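Local coordinates for protein carbohydrate binding module (Ruminococcus flavefaciens, PDB 4V1K) that probably binds plant cell-wall carbohydrate as a non-catalytic module of the cellulosomal family 9 glycoside hydrolase Cel9A, at residues A[13-17]-A[114-120]; A[30-35]-A[127-131]; A[50-56]-A[82-88]; A[63-67]-A[98-103]. All coordinates share one frame; numbering follows the deposited sequence. Where two conformers were deposited one is given.

Interaction 1 of 4, residues A[13-17]-A[114-120]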
loop_
_atom_site.group_PDB
_atom_site.type_symbol
_atom_site.label_atom_id
_atom_site.label_comp_id
_atom_site.label_asym_id
_atom_site.label_seq_id
_atom_site.Cartn_x
_atom_site.Cartn_y
_atom_site.Cartn_z
ATOM N N LYS A 13 -13.951 -2.411 1.246
ATOM C CA LYS A 13 -14.649 -1.711 0.133
ATOM C C LYS A 13 -14.276 -0.221 0.122
ATOM O O LYS A 13 -14.334 0.484 1.161
ATOM C CB LYS A 13 -16.161 -1.855 0.286
ATOM C CG LYS A 13 -16.981 -1.121 -0.763
ATOM C CD LYS A 13 -16.857 -1.728 -2.151
ATOM C CE LYS A 13 -17.553 -0.853 -3.189
ATOM N NZ LYS A 13 -18.988 -0.538 -2.880
ATOM N N VAL A 14 -13.870 0.240 -1.044
ATOM C CA VAL A 14 -13.512 1.642 -1.268
ATOM C C VAL A 14 -14.365 2.235 -2.400
ATOM O O VAL A 14 -14.501 1.637 -3.469
ATOM C CB VAL A 14 -12.037 1.784 -1.641
ATOM C CG1 VAL A 14 -11.626 3.267 -1.789
ATOM C CG2 VAL A 14 -11.150 1.164 -0.578
ATOM N N THR A 15 -14.937 3.416 -2.159
ATOM C CA THR A 15 -15.618 4.193 -3.212
ATOM C C THR A 15 -14.768 5.451 -3.406
ATOM O O THR A 15 -14.763 6.339 -2.548
ATOM C CB THR A 15 -17.058 4.551 -2.801
ATOM O OG1 THR A 15 -17.815 3.341 -2.551
ATOM C CG2 THR A 15 -17.757 5.371 -3.883
ATOM N N TYR A 16 -14.004 5.512 -4.506
ATOM C CA TYR A 16 -13.041 6.606 -4.704
ATOM C C TYR A 16 -13.690 7.983 -4.600
ATOM O O TYR A 16 -13.168 8.897 -3.930
ATOM C CB TYR A 16 -12.277 6.438 -6.064
ATOM C CG TYR A 16 -11.506 7.681 -6.477
ATOM C CD1 TYR A 16 -10.317 8.037 -5.865
ATOM C CD2 TYR A 16 -12.041 8.556 -7.404
ATOM C CE1 TYR A 16 -9.645 9.221 -6.220
ATOM C CE2 TYR A 16 -11.404 9.720 -7.753
ATOM C CZ TYR A 16 -10.209 10.058 -7.159
ATOM O OH TYR A 16 -9.605 11.243 -7.530
ATOM N N SER A 17 -14.819 8.158 -5.282
ATOM C CA SER A 17 -15.487 9.473 -5.325
ATOM C C SER A 17 -16.040 9.906 -3.961
ATOM O O SER A 17 -16.314 11.113 -3.752
ATOM C CB SER A 17 -16.605 9.462 -6.378
ATOM O OG SER A 17 -17.596 8.480 -6.054
ATOM N N VAL A 114 -4.681 6.596 -3.351
ATOM C CA VAL A 114 -5.438 6.494 -4.596
ATOM C C VAL A 114 -5.738 7.901 -5.110
ATOM O O VAL A 114 -6.650 8.583 -4.617
ATOM C CB VAL A 114 -6.770 5.694 -4.417
ATOM C CG1 VAL A 114 -7.438 5.471 -5.775
ATOM C CG2 VAL A 114 -6.511 4.349 -3.762
ATOM N N TRP A 115 -4.949 8.362 -6.073
ATOM C CA TRP A 115 -5.189 9.701 -6.644
ATOM C C TRP A 115 -6.296 9.687 -7.710
ATOM O O TRP A 115 -7.009 10.690 -7.886
ATOM C CB TRP A 115 -3.896 10.267 -7.236
ATOM C CG TRP A 115 -2.659 10.349 -6.353
ATOM C CD1 TRP A 115 -1.365 10.505 -6.816
ATOM C CD2 TRP A 115 -2.554 10.310 -4.914
ATOM N NE1 TRP A 115 -0.484 10.551 -5.778
ATOM C CE2 TRP A 115 -1.171 10.432 -4.600
ATOM C CE3 TRP A 115 -3.474 10.146 -3.855
ATOM C CZ2 TRP A 115 -0.691 10.449 -3.267
ATOM C CZ3 TRP A 115 -2.989 10.164 -2.540
ATOM C CH2 TRP A 115 -1.603 10.289 -2.268
ATOM N N TRP A 116 -6.450 8.546 -8.384
ATOM C CA TRP A 116 -7.499 8.332 -9.391
ATOM C C TRP A 116 -7.660 6.859 -9.613
ATOM O O TRP A 116 -6.681 6.129 -9.563
ATOM C CB TRP A 116 -7.119 8.956 -10.718
ATOM C CG TRP A 116 -8.167 8.833 -11.791
ATOM C CD1 TRP A 116 -8.185 7.934 -12.837
ATOM C CD2 TRP A 116 -9.346 9.638 -11.931
ATOM N NE1 TRP A 116 -9.309 8.142 -13.606
ATOM C CE2 TRP A 116 -10.038 9.174 -13.057
ATOM C CE3 TRP A 116 -9.896 10.678 -11.184
ATOM C CZ2 TRP A 116 -11.227 9.760 -13.482
ATOM C CZ3 TRP A 116 -11.096 11.246 -11.607
ATOM C CH2 TRP A 116 -11.742 10.785 -12.747
ATOM N N ILE A 117 -8.882 6.410 -9.854
ATOM C CA ILE A 117 -9.083 5.065 -10.385
ATOM C C ILE A 117 -10.313 5.139 -11.295
ATOM O O ILE A 117 -11.311 5.780 -10.942
ATOM C CB ILE A 117 -9.185 3.997 -9.243
ATOM C CG1 ILE A 117 -9.215 2.573 -9.818
ATOM C CG2 ILE A 117 -10.363 4.282 -8.327
ATOM C CD1 ILE A 117 -8.892 1.482 -8.819
ATOM N N ASP A 118 -10.244 4.499 -12.471
ATOM C CA ASP A 118 -11.306 4.614 -13.476
ATOM C C ASP A 118 -12.604 3.973 -12.946
ATOM O O ASP A 118 -13.645 4.583 -12.965
ATOM C CB ASP A 118 -10.883 3.945 -14.772
ATOM C CG ASP A 118 -9.967 4.805 -15.660
ATOM O OD1 ASP A 118 -10.009 6.060 -15.606
ATOM O OD2 ASP A 118 -9.194 4.195 -16.454
ATOM N N CYS A 119 -12.530 2.759 -12.434
ATOM C CA CYS A 119 -13.689 2.103 -11.826
ATOM C C CYS A 119 -13.845 2.646 -10.396
ATOM O O CYS A 119 -12.954 2.468 -9.555
ATOM C CB CYS A 119 -13.470 0.597 -11.810
ATOM S SG CYS A 119 -14.785 -0.332 -11.009
ATOM N N ASP A 120 -14.964 3.239 -10.074
ATOM C CA ASP A 120 -15.039 4.024 -8.815
ATOM C C ASP A 120 -15.054 3.177 -7.533
ATOM O O ASP A 120 -14.514 3.570 -6.484
ATOM C CB ASP A 120 -16.271 4.924 -8.847
ATOM C CG ASP A 120 -16.192 6.070 -7.881
ATOM O OD1 ASP A 120 -15.192 6.818 -7.961
ATOM O OD2 ASP A 120 -17.144 6.267 -7.073
#
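The classic beta bulge at Trp115 and Trp116, both facing Val58, is where the Tyr16 ring packs against segment 114-120. CG of Tyr16 lies anti to the backbone N (chi1 167°), and this carries the ring away from strand 5-15 to the bulge. There Tyr16 OH gives a weak hydrogen bond to Trp115 O at 2.7 Å. Trp116 CA lies over one ring face as a CH-pi contact, 4.3 Å from the ring centroid. The Trp116 indole meets the tyrosine obliquely, with Tyr16 CE2 3.9 Å from Trp116 CE3. Val114 CG1 packs on Tyr16 CD1, and Ile117 CG2 touches Tyr16 CB at 3.7 Å. At the backbone, Tyr16 N donates to Asp120 O at 2.8 Å in a nearly straight bond (171°). The Asp120 carboxylate stands upright to the ring plane, with OD1 at the ring edge, and takes weak bonds from Ser17 N. With alanine instead of Tyr16, Trp115 O would probably lose its hydroxyl partner and a gap would open between Val114 and Trp116. Trp116 also touches a bound 2-hydroxybutane-1,4-diol. A bulge in one sheet, packed against the end of a strand of the other, is consistent with a beta-sandwich module.

Interaction 2 of 4, residues A[30-35]-A[127-131]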
loop_
_atom_site.group_PDB
_atom_site.type_symbol
_atom_site.label_atom_id
_atom_site.label_comp_id
_atom_site.label_asym_id
_atom_site.label_seq_id
_atom_site.Cartn_x
_atom_site.Cartn_y
_atom_site.Cartn_z
ATOM N N TYR A 30 1.284 -1.968 10.473
ATOM C CA TYR A 30 2.229 -3.071 10.295
ATOM C C TYR A 30 2.001 -4.210 11.316
ATOM O O TYR A 30 2.230 -5.379 10.984
ATOM C CB TYR A 30 3.664 -2.590 10.359
ATOM C CG TYR A 30 4.121 -1.869 9.096
ATOM C CD1 TYR A 30 4.216 -2.550 7.846
ATOM C CD2 TYR A 30 4.519 -0.535 9.148
ATOM C CE1 TYR A 30 4.660 -1.896 6.693
ATOM C CE2 TYR A 30 4.981 0.112 8.007
ATOM C CZ TYR A 30 5.055 -0.556 6.786
ATOM O OH TYR A 30 5.535 0.089 5.642
ATOM N N LYS A 31 1.539 -3.879 12.518
ATOM C CA LYS A 31 1.301 -4.904 13.511
ATOM C C LYS A 31 0.263 -5.959 13.048
ATOM O O LYS A 31 0.296 -7.122 13.511
ATOM C CB LYS A 31 0.913 -4.287 14.862
ATOM C CG LYS A 31 -0.421 -3.592 14.888
ATOM C CD LYS A 31 -0.818 -3.212 16.306
ATOM C CE LYS A 31 -1.841 -2.072 16.313
ATOM N NZ LYS A 31 -2.051 -1.542 17.698
ATOM N N ASP A 32 -0.617 -5.583 12.105
ATOM C CA ASP A 32 -1.616 -6.516 11.588
ATOM C C ASP A 32 -0.983 -7.649 10.773
ATOM O O ASP A 32 -1.596 -8.737 10.636
ATOM C CB ASP A 32 -2.661 -5.829 10.719
ATOM C CG ASP A 32 -3.614 -4.882 11.512
ATOM O OD1 ASP A 32 -3.474 -4.679 12.716
ATOM O OD2 ASP A 32 -4.536 -4.339 10.869
ATOM N N PHE A 33 0.225 -7.406 10.252
ATOM C CA PHE A 33 0.932 -8.417 9.451
ATOM C C PHE A 33 1.723 -9.417 10.297
ATOM O O PHE A 33 1.950 -10.536 9.862
ATOM C CB PHE A 33 1.925 -7.756 8.496
ATOM C CG PHE A 33 1.288 -6.929 7.404
ATOM C CD1 PHE A 33 0.896 -5.607 7.648
ATOM C CD2 PHE A 33 1.095 -7.454 6.133
ATOM C CE1 PHE A 33 0.303 -4.842 6.655
ATOM C CE2 PHE A 33 0.545 -6.682 5.127
ATOM C CZ PHE A 33 0.134 -5.385 5.382
ATOM N N GLY A 34 2.202 -8.999 11.467
ATOM C CA GLY A 34 3.034 -9.853 12.314
ATOM C C GLY A 34 4.524 -9.812 11.996
ATOM O O GLY A 34 5.266 -10.683 12.436
ATOM N N ILE A 35 4.925 -8.803 11.224
ATOM C CA ILE A 35 6.313 -8.560 10.818
ATOM C C ILE A 35 7.237 -8.220 11.988
ATOM O O ILE A 35 6.854 -7.459 12.886
ATOM C CB ILE A 35 6.389 -7.484 9.683
ATOM C CG1 ILE A 35 7.809 -7.321 9.148
ATOM C CG2 ILE A 35 5.847 -6.138 10.121
ATOM C CD1 ILE A 35 7.874 -6.576 7.834
ATOM N N VAL A 127 -3.265 -7.311 1.030
ATOM C CA VAL A 127 -2.040 -6.526 0.991
ATOM C C VAL A 127 -0.914 -7.498 1.374
ATOM O O VAL A 127 -1.029 -8.230 2.362
ATOM C CB VAL A 127 -2.073 -5.297 1.922
ATOM C CG1 VAL A 127 -0.771 -4.508 1.775
ATOM C CG2 VAL A 127 -3.298 -4.426 1.642
ATOM N N VAL A 128 0.151 -7.508 0.566
ATOM C CA VAL A 128 1.272 -8.434 0.697
ATOM C C VAL A 128 2.582 -7.675 0.869
ATOM O O VAL A 128 2.862 -6.758 0.106
ATOM C CB VAL A 128 1.381 -9.369 -0.532
ATOM C CG1 VAL A 128 2.478 -10.401 -0.343
ATOM C CG2 VAL A 128 0.064 -10.102 -0.753
ATOM N N LEU A 129 3.346 -8.050 1.893
ATOM C CA LEU A 129 4.711 -7.566 2.073
ATOM C C LEU A 129 5.670 -8.667 1.652
ATOM O O LEU A 129 5.569 -9.816 2.132
ATOM C CB LEU A 129 4.952 -7.173 3.533
ATOM C CG LEU A 129 3.985 -6.208 4.202
ATOM C CD1 LEU A 129 4.412 -5.960 5.666
ATOM C CD2 LEU A 129 3.902 -4.893 3.451
ATOM N N LYS A 130 6.561 -8.357 0.723
ATOM C CA LYS A 130 7.668 -9.260 0.353
ATOM C C LYS A 130 8.954 -8.771 1.030
ATOM O O LYS A 130 9.211 -7.579 1.085
ATOM C CB LYS A 130 7.850 -9.269 -1.170
ATOM C CG LYS A 130 6.619 -9.731 -1.966
ATOM C CD LYS A 130 6.937 -9.878 -3.454
ATOM C CE LYS A 130 5.760 -10.462 -4.228
ATOM N NZ LYS A 130 6.120 -10.870 -5.619
ATOM N N LEU A 131 9.756 -9.702 1.544
ATOM C CA LEU A 131 10.935 -9.375 2.316
ATOM C C LEU A 131 12.234 -9.778 1.634
ATOM O O LEU A 131 12.240 -10.685 0.807
ATOM C CB LEU A 131 10.877 -10.137 3.645
ATOM C CG LEU A 131 9.575 -10.055 4.415
ATOM C CD1 LEU A 131 9.639 -10.895 5.671
ATOM C CD2 LEU A 131 9.244 -8.614 4.749
#
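This is buried apolar packing between the loop after strand 25-29 and the inner face of strand 121-131. Phe33 and Leu129 are its centre. Leu129 CD1 sits 3.6 Å above one face of the Phe33 ring, offset toward the rim, in a CH-pi contact. Leu129 CG follows it, 3.6 Å from Phe33 CE2. The ring edge points at strand residue Val127: Phe33 CZ meets Val127 CG1 at 3.8 Å, and Phe33 CE2 approaches Val127 O. CG of Phe33 is anti to its carbonyl carbon (chi1 -67°), which brings the ring up to the strand. Tyr30 offers its ring edge to the same leucine, with CD1 4.1 Å from Leu129 CD1. Ile35 reaches with CD1 to both Leu129 CD1 and Leu131 CD2, the latter at 3.9 Å. Three loop side chains therefore share one leucine methyl. The loop holds its own shape through a bond of 2.9 Å from Phe33 N to Tyr30 O, and Gly34 then turns the chain with a positive phi. Strand 5-15 adjoins on one side, where Ile8 touches Phe33 and Tyr6 touches Ile35. Strand 41-49 adjoins on the other, where Ile41 packs on Tyr30 and Ile35.

Interaction 3 of 4, residues A[50-56]-A[82-88]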
loop_
_atom_site.group_PDB
_atom_site.type_symbol
_atom_site.label_atom_id
_atom_site.label_comp_id
_atom_site.label_asym_id
_atom_site.label_seq_id
_atom_site.Cartn_x
_atom_site.Cartn_y
_atom_site.Cartn_z
ATOM N N ALA A 50 -13.186 -5.772 -8.556
ATOM C CA ALA A 50 -14.342 -4.933 -8.795
ATOM C C ALA A 50 -15.387 -5.751 -9.546
ATOM O O ALA A 50 -15.142 -6.920 -9.917
ATOM C CB ALA A 50 -13.927 -3.705 -9.595
ATOM N N ASN A 51 -16.554 -5.153 -9.752
ATOM C CA ASN A 51 -17.633 -5.797 -10.477
ATOM C C ASN A 51 -17.622 -5.499 -11.982
ATOM O O ASN A 51 -18.520 -5.914 -12.717
ATOM C CB ASN A 51 -18.964 -5.389 -9.837
ATOM C CG ASN A 51 -19.173 -6.058 -8.492
ATOM O OD1 ASN A 51 -18.685 -7.161 -8.263
ATOM N ND2 ASN A 51 -19.882 -5.394 -7.598
ATOM N N LYS A 52 -16.605 -4.772 -12.432
ATOM C CA LYS A 52 -16.449 -4.417 -13.834
ATOM C C LYS A 52 -14.965 -4.213 -14.077
ATOM O O LYS A 52 -14.163 -4.260 -13.130
ATOM C CB LYS A 52 -17.238 -3.144 -14.132
ATOM C CG LYS A 52 -16.827 -1.959 -13.283
ATOM C CD LYS A 52 -17.745 -0.756 -13.484
ATOM C CE LYS A 52 -17.378 0.003 -14.748
ATOM N NZ LYS A 52 -17.989 1.360 -14.781
ATOM N N ASN A 53 -14.584 -4.010 -15.327
ATOM C CA ASN A 53 -13.160 -3.805 -15.650
ATOM C C ASN A 53 -12.625 -2.567 -14.923
ATOM O O ASN A 53 -13.254 -1.512 -14.912
ATOM C CB ASN A 53 -12.935 -3.708 -17.166
ATOM C CG ASN A 53 -13.216 -5.032 -17.875
ATOM O OD1 ASN A 53 -13.235 -6.100 -17.248
ATOM N ND2 ASN A 53 -13.432 -4.972 -19.180
ATOM N N ILE A 54 -11.453 -2.701 -14.323
ATOM C CA ILE A 54 -10.935 -1.673 -13.441
ATOM C C ILE A 54 -10.358 -0.471 -14.169
ATOM O O ILE A 54 -10.622 0.655 -13.777
ATOM C CB ILE A 54 -9.903 -2.289 -12.465
ATOM C CG1 ILE A 54 -10.662 -3.151 -11.450
ATOM C CG2 ILE A 54 -9.086 -1.209 -11.754
ATOM C CD1 ILE A 54 -9.808 -4.096 -10.670
ATOM N N GLY A 55 -9.569 -0.709 -15.210
ATOM C CA GLY A 55 -8.889 0.371 -15.909
ATOM C C GLY A 55 -7.692 0.913 -15.159
ATOM O O GLY A 55 -6.986 0.155 -14.491
ATOM N N LYS A 56 -7.438 2.215 -15.311
ATOM C CA LYS A 56 -6.245 2.826 -14.742
ATOM C C LYS A 56 -6.394 3.265 -13.288
ATOM O O LYS A 56 -7.396 3.887 -12.890
ATOM C CB LYS A 56 -5.772 4.018 -15.573
ATOM C CG LYS A 56 -4.757 3.591 -16.620
ATOM C CD LYS A 56 -4.128 4.774 -17.338
ATOM C CE LYS A 56 -5.022 5.350 -18.401
ATOM N NZ LYS A 56 -5.216 4.430 -19.557
ATOM N N SER A 82 -2.573 -0.025 -15.394
ATOM C CA SER A 82 -3.855 -0.310 -16.031
ATOM C C SER A 82 -4.172 -1.788 -15.794
ATOM O O SER A 82 -3.331 -2.650 -16.039
ATOM C CB SER A 82 -3.805 -0.024 -17.529
ATOM O OG SER A 82 -5.099 -0.149 -18.113
ATOM N N ILE A 83 -5.384 -2.048 -15.320
ATOM C CA ILE A 83 -5.879 -3.391 -15.044
ATOM C C ILE A 83 -7.011 -3.688 -16.028
ATOM O O ILE A 83 -8.057 -3.046 -16.011
ATOM C CB ILE A 83 -6.361 -3.528 -13.576
ATOM C CG1 ILE A 83 -5.183 -3.313 -12.620
ATOM C CG2 ILE A 83 -7.016 -4.890 -13.347
ATOM C CD1 ILE A 83 -5.559 -3.184 -11.153
ATOM N N SER A 84 -6.799 -4.671 -16.899
ATOM C CA SER A 84 -7.730 -4.852 -18.009
ATOM C C SER A 84 -9.033 -5.570 -17.615
ATOM O O SER A 84 -10.082 -5.333 -18.240
ATOM C CB SER A 84 -7.050 -5.499 -19.228
ATOM O OG SER A 84 -6.435 -6.687 -18.866
ATOM N N GLY A 85 -8.976 -6.423 -16.598
ATOM C CA GLY A 85 -10.164 -7.180 -16.160
ATOM C C GLY A 85 -10.708 -6.722 -14.824
ATOM O O GLY A 85 -10.455 -5.575 -14.411
ATOM N N ASN A 86 -11.441 -7.615 -14.157
ATOM C CA ASN A 86 -12.160 -7.302 -12.900
ATOM C C ASN A 86 -11.261 -7.444 -11.639
ATOM O O ASN A 86 -11.710 -7.219 -10.530
ATOM C CB ASN A 86 -13.401 -8.242 -12.714
ATOM C CG ASN A 86 -14.555 -7.971 -13.684
ATOM O OD1 ASN A 86 -15.702 -8.366 -13.408
ATOM N ND2 ASN A 86 -14.279 -7.366 -14.823
ATOM N N SER A 87 -10.009 -7.843 -11.804
ATOM C CA SER A 87 -9.100 -7.974 -10.680
ATOM C C SER A 87 -7.658 -7.794 -11.132
ATOM O O SER A 87 -7.296 -8.125 -12.281
ATOM C CB SER A 87 -9.270 -9.327 -9.967
ATOM O OG SER A 87 -8.875 -10.411 -10.775
ATOM N N GLY A 88 -6.846 -7.232 -10.252
ATOM C CA GLY A 88 -5.433 -7.093 -10.554
ATOM C C GLY A 88 -4.630 -6.688 -9.330
ATOM O O GLY A 88 -5.147 -6.683 -8.204
HETATM O O HOH W 1 -18.062 -8.314 -14.590
HETATM O O HOH W 2 -6.923 1.927 -18.923
#
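Gly55 and Ile83 form an antiparallel hydrogen-bonded pair. Gly55 N donates to Ile83 O, in the carbonyl plane, and Ile83 N returns a bond of 2.8 Å to Gly55 O from above that carbonyl's plane. Next to it Lys56 and Ser82 are a non-hydrogen-bonded pair, with Lys56 CG 3.8 Å from Ser82 CB. A water joins their ends, touching Lys56 NZ and Ser82 OG. Beyond the ladder, Ile54 N donates to Gly85 O at 3.0 Å, and Ala50 N donates to Asn86 O at 2.9 Å. The Ile54 side chain fills the bend between these bonds. Its CB meets Ile83 CB at 3.9 Å, and its CD1 runs on to Asn86 O at 3.7 Å. CG1 is anti to the carbonyl carbon (chi1 -72°), which directs CD1 to the Asn86-Ser87 peptide. Shortening Ile54 to alanine would keep the CB contact, but is likely to open a gap where CG2 and CD1 meet Ile83 and the Asn86-Ser87 peptide. Asn86 lies across the 51-53 backbone. Its OD1 accepts a hydrogen bond from a second water, which also donates to Asn51 O at 3.1 Å. Outside the two segments, Cys119 covers Ala50 and Lys52. Gly88 of strand 87-93 pairs with Ile48 of strand 41-49 within the other sheet. Ile54 and Ile83 both pack on Ile48, and this brings the end of hairpin 55-83 against that sheet.

Interaction 4 of 4, residues A[63-67]-A[98-103]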
loop_
_atom_site.group_PDB
_atom_site.type_symbol
_atom_site.label_atom_id
_atom_site.label_comp_id
_atom_site.label_asym_id
_atom_site.label_seq_id
_atom_site.Cartn_x
_atom_site.Cartn_y
_atom_site.Cartn_z
ATOM N N THR A 63 4.849 5.497 3.963
ATOM C CA THR A 63 5.112 4.679 5.143
ATOM C C THR A 63 5.642 5.499 6.312
ATOM O O THR A 63 6.407 6.464 6.151
ATOM C CB THR A 63 6.102 3.526 4.816
ATOM O OG1 THR A 63 6.348 2.705 5.971
ATOM C CG2 THR A 63 7.432 4.083 4.293
ATOM N N SER A 64 5.263 5.058 7.518
ATOM C CA SER A 64 5.964 5.481 8.717
ATOM C C SER A 64 7.461 5.097 8.615
ATOM O O SER A 64 7.784 4.024 8.121
ATOM C CB SER A 64 5.376 4.809 9.970
ATOM O OG SER A 64 4.005 5.154 10.133
ATOM N N THR A 65 8.344 5.970 9.121
ATOM C CA THR A 65 9.762 5.698 9.210
ATOM C C THR A 65 10.299 6.087 10.579
ATOM O O THR A 65 9.635 6.819 11.342
ATOM C CB THR A 65 10.608 6.439 8.137
ATOM O OG1 THR A 65 10.706 7.808 8.527
ATOM C CG2 THR A 65 10.042 6.286 6.757
ATOM N N THR A 66 11.547 5.699 10.833
ATOM C CA THR A 66 12.247 6.068 12.071
ATOM C C THR A 66 13.042 7.382 11.908
ATOM O O THR A 66 13.749 7.772 12.848
ATOM C CB THR A 66 13.206 4.935 12.468
ATOM O OG1 THR A 66 14.117 4.700 11.409
ATOM C CG2 THR A 66 12.432 3.646 12.727
ATOM N N ASP A 67 12.927 8.057 10.749
ATOM C CA ASP A 67 13.765 9.280 10.591
ATOM C C ASP A 67 13.062 10.556 10.865
ATOM O O ASP A 67 12.277 11.151 10.097
ATOM C CB ASP A 67 14.456 9.442 9.290
ATOM C CG ASP A 67 15.552 10.531 9.346
ATOM O OD1 ASP A 67 15.916 11.203 10.429
ATOM O OD2 ASP A 67 16.054 10.682 8.220
ATOM N N ILE A 98 14.385 3.835 1.643
ATOM C CA ILE A 98 13.172 3.773 2.480
ATOM C C ILE A 98 13.105 2.464 3.283
ATOM O O ILE A 98 12.797 2.478 4.491
ATOM C CB ILE A 98 11.927 3.972 1.605
ATOM C CG1 ILE A 98 11.913 5.407 1.050
ATOM C CG2 ILE A 98 10.652 3.704 2.411
ATOM C CD1 ILE A 98 10.719 5.723 0.189
ATOM N N SER A 99 13.378 1.331 2.632
ATOM C CA SER A 99 13.254 0.042 3.321
ATOM C C SER A 99 14.131 -0.013 4.585
ATOM O O SER A 99 13.742 -0.621 5.590
ATOM C CB SER A 99 13.530 -1.135 2.378
ATOM O OG SER A 99 14.850 -1.124 1.909
ATOM N N SER A 100 15.289 0.660 4.564
ATOM C CA SER A 100 16.178 0.606 5.714
ATOM C C SER A 100 15.649 1.353 6.956
ATOM O O SER A 100 16.141 1.103 8.055
ATOM C CB SER A 100 17.576 1.085 5.328
ATOM O OG SER A 100 17.553 2.464 5.225
ATOM N N ILE A 101 14.641 2.224 6.786
ATOM C CA ILE A 101 14.127 3.041 7.890
ATOM C C ILE A 101 12.616 2.900 8.108
ATOM O O ILE A 101 12.047 3.624 8.939
ATOM C CB ILE A 101 14.500 4.535 7.747
ATOM C CG1 ILE A 101 13.984 5.088 6.430
ATOM C CG2 ILE A 101 16.008 4.731 7.937
ATOM C CD1 ILE A 101 14.062 6.592 6.287
ATOM N N ILE A 102 11.972 1.936 7.454
ATOM C CA ILE A 102 10.541 1.691 7.761
ATOM C C ILE A 102 10.345 1.404 9.265
ATOM O O ILE A 102 11.092 0.574 9.867
ATOM C CB ILE A 102 9.930 0.575 6.879
ATOM C CG1 ILE A 102 9.775 1.093 5.440
ATOM C CG2 ILE A 102 8.587 0.079 7.412
ATOM C CD1 ILE A 102 9.332 0.072 4.404
ATOM N N GLN A 103 9.300 2.041 9.821
ATOM C CA GLN A 103 8.951 1.850 11.220
ATOM C C GLN A 103 7.745 0.919 11.303
ATOM O O GLN A 103 6.616 1.306 11.018
ATOM C CB GLN A 103 8.638 3.199 11.899
ATOM C CG GLN A 103 8.124 3.057 13.329
ATOM C CD GLN A 103 9.129 2.401 14.252
ATOM O OE1 GLN A 103 9.344 1.195 14.175
ATOM N NE2 GLN A 103 9.713 3.188 15.180
#
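Thr65 and Ile102 are bridged through their backbones by a single bridge, with CA atoms 4.3 Å apart. Two bonds from the flanking residues make it. Gln103 N donates to Ser64 O at 3.0 Å, almost straight at 175°. Thr66 N donates to Ile101 O at 2.9 Å, nearly in line with the carbonyl bond. Ser64 O is gripped twice, because Thr63 OG1 reaches it from the opposite face of its plane at 2.9 Å. Segment 98-103 arrives here from the short helix 96-99, and Ile101 N bonds back to Ile98 O. The other segment leaves strand 55-64 in an ST turn: Thr65 OG1 accepts from Asp67 N at 3.2 Å. That hydroxyl stands between the backbone N and the carbonyl carbon (chi1 75°), which places it over the turn. The contact thus ties the end of strand 55-64, an inner strand of its sheet, to the loop following helix 96-99. Among the side chains, Thr65 and Ile101 lie side by side, pointing the same way, with Thr65 CB 3.9 Å from Ile101 CD1. Thr63 CG2 packs on Ile98 CG2 at 3.7 Å, while Ile102 CG2 covers Thr63 OG1, which also bonds Tyr30 OH. Thr66 crosses Gln103 at about a right angle, its CG2 3.7 Å from Gln103 NE2. Gln103 OE1 is held by Gln105 N, and Ser64 OG by Glu109 N.

Interactions 1 and 3 sit on the same side of the molecule, centres about 12 Å apart, and touch directly. Asp118 OD2 lies 2.9 Å from Lys56 N, and Cys119 N lies 3.1 Å from Ile54 O, both probably hydrogen bonds. Interactions 2 and 4 make a second pair at the other end, centres about 14 Å apart. Tyr30 OH of interaction 2 lies 2.8 Å from Thr63 OG1 of interaction 4, a probable hydrogen bond. Strand 55-64 runs between the two ends, from interaction 3 to interaction 4, whose centres are about 31 Å apart. The bound 2-hydroxybutane-1,4-diol lies by Trp116 of interaction 1, about 7 Å from the Lys56 side chain of interaction 3.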